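Local coordinates for protein sortase (Streptomyces avermitilis, PDB 5GO5) that probably acts as a cysteine transpeptidase, a class E housekeeping sortase expected to attach surface proteins to the cell wall, at residues A[112-117]-A[179-184]; A[117-122]-A[128-133]. One frame throughout, in Å; residues are numbered along the deposited sequence.

Contact 1: A[112-117]-A[179-184]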
ATOM      1  N   PRO A 112       0.915  -1.206 -13.280  1.00 18.88           N
ATOM      2  CA  PRO A 112       1.830  -2.104 -13.967  1.00 20.02           C
ATOM      3  C   PRO A 112       3.288  -1.643 -14.081  1.00 19.96           C
ATOM      4  O   PRO A 112       4.173  -2.486 -14.301  1.00 22.01           O
ATOM      5  CB  PRO A 112       1.186  -2.237 -15.360  1.00 21.18           C
ATOM      6  CG  PRO A 112      -0.239  -2.002 -15.148  1.00 21.31           C
ATOM      7  CD  PRO A 112      -0.263  -0.896 -14.120  1.00 20.81           C
ATOM      8  N   LYS A 113       3.553  -0.355 -13.886  1.00 20.50           N
ATOM      9  CA  LYS A 113       4.897   0.196 -13.888  1.00 20.73           C
ATOM     10  C   LYS A 113       5.705  -0.055 -12.630  1.00 17.60           C
ATOM     11  O   LYS A 113       6.934   0.184 -12.600  1.00 17.49           O
ATOM     12  CB  LYS A 113       4.858   1.688 -14.110  1.00 23.45           C
ATOM     13  CG  LYS A 113       4.340   2.107 -15.474  1.00 26.48           C
ATOM     14  CD  LYS A 113       4.248   3.618 -15.577  1.00 30.51           C
ATOM     15  CE  LYS A 113       5.552   4.345 -15.239  1.00 35.62           C
ATOM     16  N   LEU A 114       5.031  -0.515 -11.559  1.00 17.62           N
ATOM     17  CA  LEU A 114       5.760  -0.820 -10.343  1.00 16.34           C
ATOM     18  C   LEU A 114       6.753  -1.972 -10.542  1.00 17.85           C
ATOM     19  O   LEU A 114       6.470  -2.910 -11.285  1.00 18.90           O
ATOM     20  CB  LEU A 114       4.788  -1.162  -9.191  1.00 15.44           C
ATOM     21  CG  LEU A 114       3.837  -0.058  -8.773  1.00 16.57           C
ATOM     22  CD1 LEU A 114       2.748  -0.588  -7.861  1.00 15.54           C
ATOM     23  CD2 LEU A 114       4.627   1.095  -8.160  1.00 16.30           C
ATOM     24  N   ARG A 115       7.906  -1.866  -9.907  1.00 18.18           N
ATOM     25  CA  ARG A 115       8.988  -2.817 -10.079  1.00 21.82           C
ATOM     26  C   ARG A 115       9.558  -3.189  -8.735  1.00 19.64           C
ATOM     27  O   ARG A 115       9.521  -2.418  -7.756  1.00 18.16           O
ATOM     28  CB  ARG A 115      10.125  -2.211 -10.892  1.00 24.24           C
ATOM     29  CG  ARG A 115       9.769  -1.587 -12.224  1.00 29.48           C
ATOM     30  CD  ARG A 115      10.967  -0.820 -12.711  1.00 35.32           C
ATOM     31  NE  ARG A 115      10.719  -0.121 -13.968  1.00 42.36           N
ATOM     32  CZ  ARG A 115      11.655   0.516 -14.677  1.00 45.40           C
ATOM     33  NH1 ARG A 115      12.931   0.582 -14.254  1.00 48.52           N
ATOM     34  NH2 ARG A 115      11.312   1.102 -15.823  1.00 48.69           N
ATOM     35  N   HIS A 116      10.205  -4.355  -8.689  1.00 19.13           N
ATOM     36  CA  HIS A 116      11.014  -4.681  -7.512  1.00 19.08           C
ATOM     37  C   HIS A 116      11.983  -3.555  -7.177  1.00 18.96           C
ATOM     38  O   HIS A 116      12.664  -3.003  -8.073  1.00 19.64           O
ATOM     39  CB  HIS A 116      11.817  -5.973  -7.728  1.00 21.63           C
ATOM     40  CG  HIS A 116      10.966  -7.181  -8.006  1.00 27.64           C
ATOM     41  ND1 HIS A 116      11.510  -8.439  -8.180  1.00 31.74           N
ATOM     42  CD2 HIS A 116       9.617  -7.335  -8.133  1.00 28.90           C
ATOM     43  CE1 HIS A 116      10.545  -9.307  -8.438  1.00 30.11           C
ATOM     44  NE2 HIS A 116       9.392  -8.662  -8.431  1.00 31.81           N
ATOM     45  N   GLY A 117      12.055  -3.205  -5.899  1.00 16.01           N
ATOM     46  CA  GLY A 117      12.943  -2.181  -5.405  1.00 16.13           C
ATOM     47  C   GLY A 117      12.314  -0.808  -5.355  1.00 15.92           C
ATOM     48  O   GLY A 117      12.875   0.055  -4.715  1.00 17.68           O
ATOM     49  N   LEU A 179      -4.064  -6.791  -9.801  1.00 17.33           N
ATOM     50  CA  LEU A 179      -2.677  -6.805  -9.644  1.00 16.41           C
ATOM     51  C   LEU A 179      -2.296  -6.505  -8.194  1.00 14.74           C
ATOM     52  O   LEU A 179      -2.952  -5.676  -7.544  1.00 14.67           O
ATOM     53  CB  LEU A 179      -2.026  -5.760 -10.515  1.00 18.04           C
ATOM     54  CG  LEU A 179      -2.154  -5.991 -12.034  1.00 19.77           C
ATOM     55  CD1 LEU A 179      -1.499  -4.824 -12.744  1.00 21.73           C
ATOM     56  CD2 LEU A 179      -1.477  -7.278 -12.415  1.00 21.61           C
ATOM     57  N   ILE A 180      -1.250  -7.179  -7.743  1.00 14.14           N
ATOM     58  CA  ILE A 180      -0.805  -7.120  -6.345  1.00 13.80           C
ATOM     59  C   ILE A 180       0.680  -6.836  -6.344  1.00 13.39           C
ATOM     60  O   ILE A 180       1.458  -7.404  -7.145  1.00 14.29           O
ATOM     61  CB  ILE A 180      -0.992  -8.457  -5.570  1.00 14.20           C
ATOM     62  CG1 ILE A 180      -2.320  -9.182  -5.878  1.00 15.42           C
ATOM     63  CG2 ILE A 180      -0.754  -8.285  -4.057  1.00 15.16           C
ATOM     64  CD1 ILE A 180      -3.527  -8.476  -5.345  1.00 16.22           C
ATOM     65  N   VAL A 181       1.129  -6.002  -5.401  1.00 12.47           N
ATOM     66  CA  VAL A 181       2.555  -5.989  -5.027  1.00 12.71           C
ATOM     67  C   VAL A 181       2.704  -6.175  -3.512  1.00 11.89           C
ATOM     68  O   VAL A 181       1.830  -5.771  -2.736  1.00 11.46           O
ATOM     69  CB  VAL A 181       3.320  -4.706  -5.437  1.00 13.24           C
ATOM     70  CG1 VAL A 181       3.411  -4.597  -6.942  1.00 13.78           C
ATOM     71  CG2 VAL A 181       2.689  -3.475  -4.843  1.00 12.92           C
ATOM     72  N   TRP A 182       3.820  -6.780  -3.123  1.00 12.08           N
ATOM     73  CA  TRP A 182       4.193  -6.939  -1.753  1.00 11.05           C
ATOM     74  C   TRP A 182       5.518  -6.271  -1.478  1.00 11.20           C
ATOM     75  O   TRP A 182       6.453  -6.397  -2.263  1.00 11.12           O
ATOM     76  CB  TRP A 182       4.301  -8.420  -1.350  1.00 12.18           C
ATOM     77  CG  TRP A 182       3.032  -9.190  -1.420  1.00 12.31           C
ATOM     78  CD1 TRP A 182       2.077  -9.272  -0.472  1.00 12.67           C
ATOM     79  CD2 TRP A 182       2.579  -9.990  -2.528  1.00 13.03           C
ATOM     80  NE1 TRP A 182       1.040 -10.107  -0.904  1.00 13.56           N
ATOM     81  CE2 TRP A 182       1.354 -10.582  -2.143  1.00 13.13           C
ATOM     82  CE3 TRP A 182       3.118 -10.306  -3.794  1.00 13.92           C
ATOM     83  CZ2 TRP A 182       0.635 -11.426  -2.992  1.00 14.90           C
ATOM     84  CZ3 TRP A 182       2.381 -11.147  -4.652  1.00 15.35           C
ATOM     85  CH2 TRP A 182       1.174 -11.703  -4.231  1.00 14.73           C
ATOM     86  N   ALA A 183       5.615  -5.649  -0.312  1.00 10.61           N
ATOM     87  CA  ALA A 183       6.768  -4.886   0.098  1.00 10.99           C
ATOM     88  C   ALA A 183       7.111  -5.147   1.565  1.00 11.59           C
ATOM     89  O   ALA A 183       6.242  -5.528   2.360  1.00 10.76           O
ATOM     90  CB  ALA A 183       6.479  -3.412  -0.118  1.00 11.59           C
ATOM     91  N   HIS A 184       8.334  -4.822   1.963  1.00 11.00           N
ATOM     92  CA  HIS A 184       8.727  -4.875   3.357  1.00 11.70           C
ATOM     93  C   HIS A 184       9.241  -3.500   3.843  1.00 10.93           C
ATOM     94  O   HIS A 184       9.694  -2.669   3.048  1.00 11.92           O
ATOM     95  CB  HIS A 184       9.813  -5.922   3.613  1.00 12.80           C
ATOM     96  CG  HIS A 184      11.157  -5.495   3.128  1.00 14.05           C
ATOM     97  ND1 HIS A 184      11.568  -5.658   1.822  1.00 17.21           N
ATOM     98  CD2 HIS A 184      12.151  -4.826   3.753  1.00 16.31           C
ATOM     99  CE1 HIS A 184      12.770  -5.121   1.670  1.00 17.70           C
ATOM    100  NE2 HIS A 184      13.147  -4.623   2.828  1.00 17.60           N
TER
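Pro-112 and Leu-114 pack on Leu-179 and Val-181, and through these two pairs the loop that leads into strand 119-123 rests on strand 178-190 of the sortase beta barrel. The contact is small, burying 138 Å² in all, and no hydrogen bond crosses it; the CA atoms of Leu-114 and Val-181 stay 8.1 Å apart, so side chains alone bridge the gap.

The apolar contacts come as two separate pairs. Within a short 3-10 segment, the ring of Pro-112 offers CG to CD1 of Leu-179, 3.9 Å away, the two side chains meeting at about a right angle. Leu-179 reaches it with an extended side chain, CD1 anti to CA (chi2 178°). The second pair is more buried. Leu-114 points at the strand and is likewise extended, with CD1 anti to CA (chi2 168°), which sets that one methyl opposite both of Val-181: CD1 of Leu-114 lies 4.2 Å from Val-181 CG1 and equally far from CG2.

The polar ties run to other parts of the chain. Leu-179 is backbone-bonded to Thr-168 and Val-181 to Leu-166, while Arg-115 N is held by the carboxylate of Asp-118. Arg-101 touches both Pro-112 and Leu-179; it and Thr-168 line the pocket of the bound glycine, which is about 8 Å from the Leu-179 side chain, so the outer pair lies behind the pocket wall as a second layer.

Ile-180 and Trp-182, which alternate with Leu-179 and Val-181 along the strand, pack on strand 162-167 and also on each other: CG2 of Ile-180 sits 3.5 Å above the indole plane of Trp-182, offset toward the rim of the ring.

Contact 2: A[117-122]-A[128-133]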
ATOM      1  N   GLY A 117      12.055  -3.205  -5.899  1.00 16.01           N
ATOM      2  CA  GLY A 117      12.943  -2.181  -5.405  1.00 16.13           C
ATOM      3  C   GLY A 117      12.314  -0.808  -5.355  1.00 15.92           C
ATOM      4  O   GLY A 117      12.875   0.055  -4.715  1.00 17.68           O
ATOM      5  N   ASP A 118      11.167  -0.629  -6.008  1.00 15.66           N
ATOM      6  CA  ASP A 118      10.419   0.631  -5.921  1.00 15.59           C
ATOM      7  C   ASP A 118       9.917   0.851  -4.489  1.00 15.55           C
ATOM      8  O   ASP A 118       9.492  -0.087  -3.830  1.00 14.75           O
ATOM      9  CB  ASP A 118       9.284   0.662  -6.887  1.00 15.00           C
ATOM     10  CG  ASP A 118       9.716   0.949  -8.319  1.00 17.27           C
ATOM     11  OD1 ASP A 118      10.886   1.334  -8.571  1.00 20.16           O
ATOM     12  OD2 ASP A 118       8.865   0.812  -9.185  1.00 19.71           O
ATOM     13  N   GLU A 119       9.976   2.103  -4.047  1.00 14.26           N
ATOM     14  CA  GLU A 119       9.604   2.501  -2.716  1.00 14.59           C
ATOM     15  C   GLU A 119       8.140   2.923  -2.664  1.00 13.45           C
ATOM     16  O   GLU A 119       7.600   3.553  -3.602  1.00 13.81           O
ATOM     17  CB  GLU A 119      10.479   3.649  -2.242  1.00 18.02           C
ATOM     18  CG  GLU A 119      11.958   3.283  -2.157  1.00 22.06           C
ATOM     19  CD  GLU A 119      12.861   4.423  -2.660  1.00 28.58           C
ATOM     20  OE1 GLU A 119      12.485   5.196  -3.589  1.00 36.91           O
ATOM     21  OE2 GLU A 119      13.944   4.586  -2.094  1.00 33.13           O
ATOM     22  N   VAL A 120       7.518   2.591  -1.544  1.00 12.73           N
ATOM     23  CA  VAL A 120       6.173   3.024  -1.173  1.00 12.55           C
ATOM     24  C   VAL A 120       6.300   3.678   0.184  1.00 12.17           C
ATOM     25  O   VAL A 120       6.728   3.044   1.128  1.00 11.51           O
ATOM     26  CB  VAL A 120       5.189   1.820  -1.125  1.00 12.06           C
ATOM     27  CG1 VAL A 120       3.821   2.265  -0.681  1.00 12.30           C
ATOM     28  CG2 VAL A 120       5.142   1.083  -2.472  1.00 12.98           C
ATOM     29  N   VAL A 121       5.996   4.975   0.257  1.00 10.57           N
ATOM     30  CA  VAL A 121       6.308   5.794   1.396  1.00 11.90           C
ATOM     31  C   VAL A 121       5.029   6.319   2.007  1.00 11.93           C
ATOM     32  O   VAL A 121       4.178   6.822   1.260  1.00 12.85           O
ATOM     33  CB  VAL A 121       7.190   6.992   1.002  1.00 12.68           C
ATOM     34  CG1 VAL A 121       7.538   7.842   2.206  1.00 13.92           C
ATOM     35  CG2 VAL A 121       8.489   6.475   0.370  1.00 14.37           C
ATOM     36  N   LEU A 122       4.880   6.174   3.324  1.00 11.04           N
ATOM     37  CA  LEU A 122       3.751   6.741   4.025  1.00 11.93           C
ATOM     38  C   LEU A 122       4.157   7.596   5.181  1.00 12.95           C
ATOM     39  O   LEU A 122       5.179   7.348   5.843  1.00 12.46           O
ATOM     40  CB  LEU A 122       2.806   5.677   4.563  1.00 12.16           C
ATOM     41  CG  LEU A 122       2.124   4.839   3.483  1.00 11.93           C
ATOM     42  CD1 LEU A 122       2.856   3.543   3.192  1.00 12.77           C
ATOM     43  CD2 LEU A 122       0.654   4.565   3.788  1.00 12.22           C
ATOM     44  N   TRP A 128       7.740   8.886   8.971  1.00 12.78           N
ATOM     45  CA  TRP A 128       7.817   8.473   7.615  1.00 12.78           C
ATOM     46  C   TRP A 128       8.243   7.020   7.569  1.00 13.48           C
ATOM     47  O   TRP A 128       9.280   6.677   8.100  1.00 13.98           O
ATOM     48  CB  TRP A 128       8.897   9.230   6.869  1.00 13.17           C
ATOM     49  CG  TRP A 128       8.533  10.671   6.538  1.00 13.40           C
ATOM     50  CD1 TRP A 128       9.017  11.788   7.129  1.00 14.86           C
ATOM     51  CD2 TRP A 128       7.644  11.098   5.512  1.00 14.29           C
ATOM     52  NE1 TRP A 128       8.477  12.921   6.529  1.00 15.15           N
ATOM     53  CE2 TRP A 128       7.635  12.515   5.524  1.00 14.59           C
ATOM     54  CE3 TRP A 128       6.870  10.424   4.572  1.00 13.75           C
ATOM     55  CZ2 TRP A 128       6.867  13.253   4.645  1.00 14.71           C
ATOM     56  CZ3 TRP A 128       6.134  11.161   3.681  1.00 14.36           C
ATOM     57  CH2 TRP A 128       6.128  12.551   3.736  1.00 14.05           C
ATOM     58  N   PHE A 129       7.463   6.204   6.872  1.00 11.52           N
ATOM     59  CA  PHE A 129       7.726   4.777   6.707  1.00 12.25           C
ATOM     60  C   PHE A 129       8.079   4.547   5.264  1.00 11.86           C
ATOM     61  O   PHE A 129       7.269   4.861   4.374  1.00 12.69           O
ATOM     62  CB  PHE A 129       6.447   3.979   7.050  1.00 11.13           C
ATOM     63  CG  PHE A 129       5.966   4.151   8.460  1.00 11.66           C
ATOM     64  CD1 PHE A 129       5.155   5.233   8.812  1.00 12.47           C
ATOM     65  CD2 PHE A 129       6.358   3.251   9.459  1.00 12.76           C
ATOM     66  CE1 PHE A 129       4.708   5.393  10.129  1.00 13.41           C
ATOM     67  CE2 PHE A 129       5.895   3.399  10.777  1.00 13.63           C
ATOM     68  CZ  PHE A 129       5.081   4.471  11.099  1.00 13.49           C
ATOM     69  N   THR A 130       9.239   3.938   4.997  1.00 11.47           N
ATOM     70  CA  THR A 130       9.611   3.575   3.653  1.00 11.28           C
ATOM     71  C   THR A 130       9.564   2.078   3.503  1.00 11.76           C
ATOM     72  O   THR A 130      10.369   1.386   4.132  1.00 11.67           O
ATOM     73  CB  THR A 130      11.033   4.053   3.289  1.00 12.54           C
ATOM     74  OG1 THR A 130      11.074   5.481   3.394  1.00 13.04           O
ATOM     75  CG2 THR A 130      11.395   3.678   1.898  1.00 13.51           C
ATOM     76  N   TYR A 131       8.642   1.603   2.658  1.00 10.78           N
ATOM     77  CA  TYR A 131       8.576   0.219   2.270  1.00 11.39           C
ATOM     78  C   TYR A 131       9.228   0.012   0.912  1.00 11.63           C
ATOM     79  O   TYR A 131       9.224   0.923   0.071  1.00 11.67           O
ATOM     80  CB  TYR A 131       7.128  -0.252   2.221  1.00 10.68           C
ATOM     81  CG  TYR A 131       6.418  -0.371   3.538  1.00  9.86           C
ATOM     82  CD1 TYR A 131       5.803   0.726   4.144  1.00 10.67           C
ATOM     83  CD2 TYR A 131       6.333  -1.611   4.218  1.00 10.92           C
ATOM     84  CE1 TYR A 131       5.103   0.603   5.352  1.00 11.52           C
ATOM     85  CE2 TYR A 131       5.630  -1.731   5.414  1.00 10.64           C
ATOM     86  CZ  TYR A 131       5.025  -0.632   5.985  1.00 10.42           C
ATOM     87  OH  TYR A 131       4.327  -0.835   7.168  1.00 11.33           O
ATOM     88  N   VAL A 132       9.748  -1.179   0.673  1.00 12.17           N
ATOM     89  CA  VAL A 132      10.374  -1.508  -0.617  1.00 13.28           C
ATOM     90  C   VAL A 132       9.724  -2.734  -1.227  1.00 12.61           C
ATOM     91  O   VAL A 132       9.612  -3.750  -0.571  1.00 12.62           O
ATOM     92  CB  VAL A 132      11.868  -1.739  -0.437  1.00 14.48           C
ATOM     93  CG1 VAL A 132      12.494  -2.221  -1.765  1.00 16.42           C
ATOM     94  CG2 VAL A 132      12.510  -0.441  -0.002  1.00 15.49           C
ATOM     95  N   ILE A 133       9.303  -2.621  -2.469  1.00 13.36           N
ATOM     96  CA  ILE A 133       8.625  -3.706  -3.181  1.00 13.28           C
ATOM     97  C   ILE A 133       9.539  -4.893  -3.437  1.00 14.81           C
ATOM     98  O   ILE A 133      10.656  -4.731  -3.971  1.00 14.95           O
ATOM     99  CB  ILE A 133       7.993  -3.213  -4.493  1.00 13.53           C
ATOM    100  CG1 ILE A 133       6.852  -2.245  -4.176  1.00 13.50           C
ATOM    101  CG2 ILE A 133       7.495  -4.387  -5.322  1.00 13.89           C
ATOM    102  CD1 ILE A 133       6.192  -1.601  -5.371  1.00 14.15           C
TER
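Strands 119-122 and 128-133 run antiparallel at 158°, with Val-120 facing Tyr-131 and Leu-122 facing Phe-129 as hydrogen-bonded pairs, and the bonding continues beyond the start of strand 119-122 through Gly-117 N to Ile-133 O (2.8 Å) and Ile-133 N to Asp-118 O (2.9 Å).

On the face carrying Val-120, Leu-122, Phe-129 and Tyr-131, Leu-122 CD1 approaches Tyr-131 CD1 at 4.2 Å. Val-120 O lies at the edge of the tyrosine ring, in its plane, while the phenol OH is hydrogen-bonded to Gly-90 N. Met-54 and Leu-164 cover Val-120 and Leu-122. On the other face CG1 of Val-121, anti to its own N (chi1 -179°), leans on Trp-128 CE3 at 3.6 Å, and Glu-119 runs alongside Thr-130, CG to CG2 4.1 Å.

At the Gly-117 end, Ile-133 CG1 rests 3.4 Å from Asp-118 O, and CD1 meets both Val-120 CG2 and Asp-118 CB. Replacing this isoleucine with an alanine would probably open a gap beside Val-120 CG2 and Asp-118 CB and leave Asp-118 O less covered. Asp-118 OD2 makes a salt bridge to Arg-58 and also accepts a hydrogen bond from Arg-115 N.

Two consecutive antiparallel strands joined by a short turn form a beta hairpin, here part of the sortase barrel, with Val-120, Leu-122 and Tyr-131 packed against Leu-164 of strand 162-167.

In the fold
The two contacts sit about 10 Å apart, centre to centre, and share Gly-117, where the loop of contact 1 passes into the hairpin of contact 2. Along the chain the order is 112-117, 117-122, 128-133 and then 179-184, so the hairpin falls wholly inside the loop that contact 1 closes. In the sheet, strand 127-140 lies between strands 119-123 and 178-190. It joins the contacts directly: His-184 O probably accepts a hydrogen bond from Val-132 N at 2.8 Å. Arg-115 O also packs on Ile-133 CB. The three strands thus form one antiparallel piece of barrel wall, and the loop 112-117 returns onto strand 178-190.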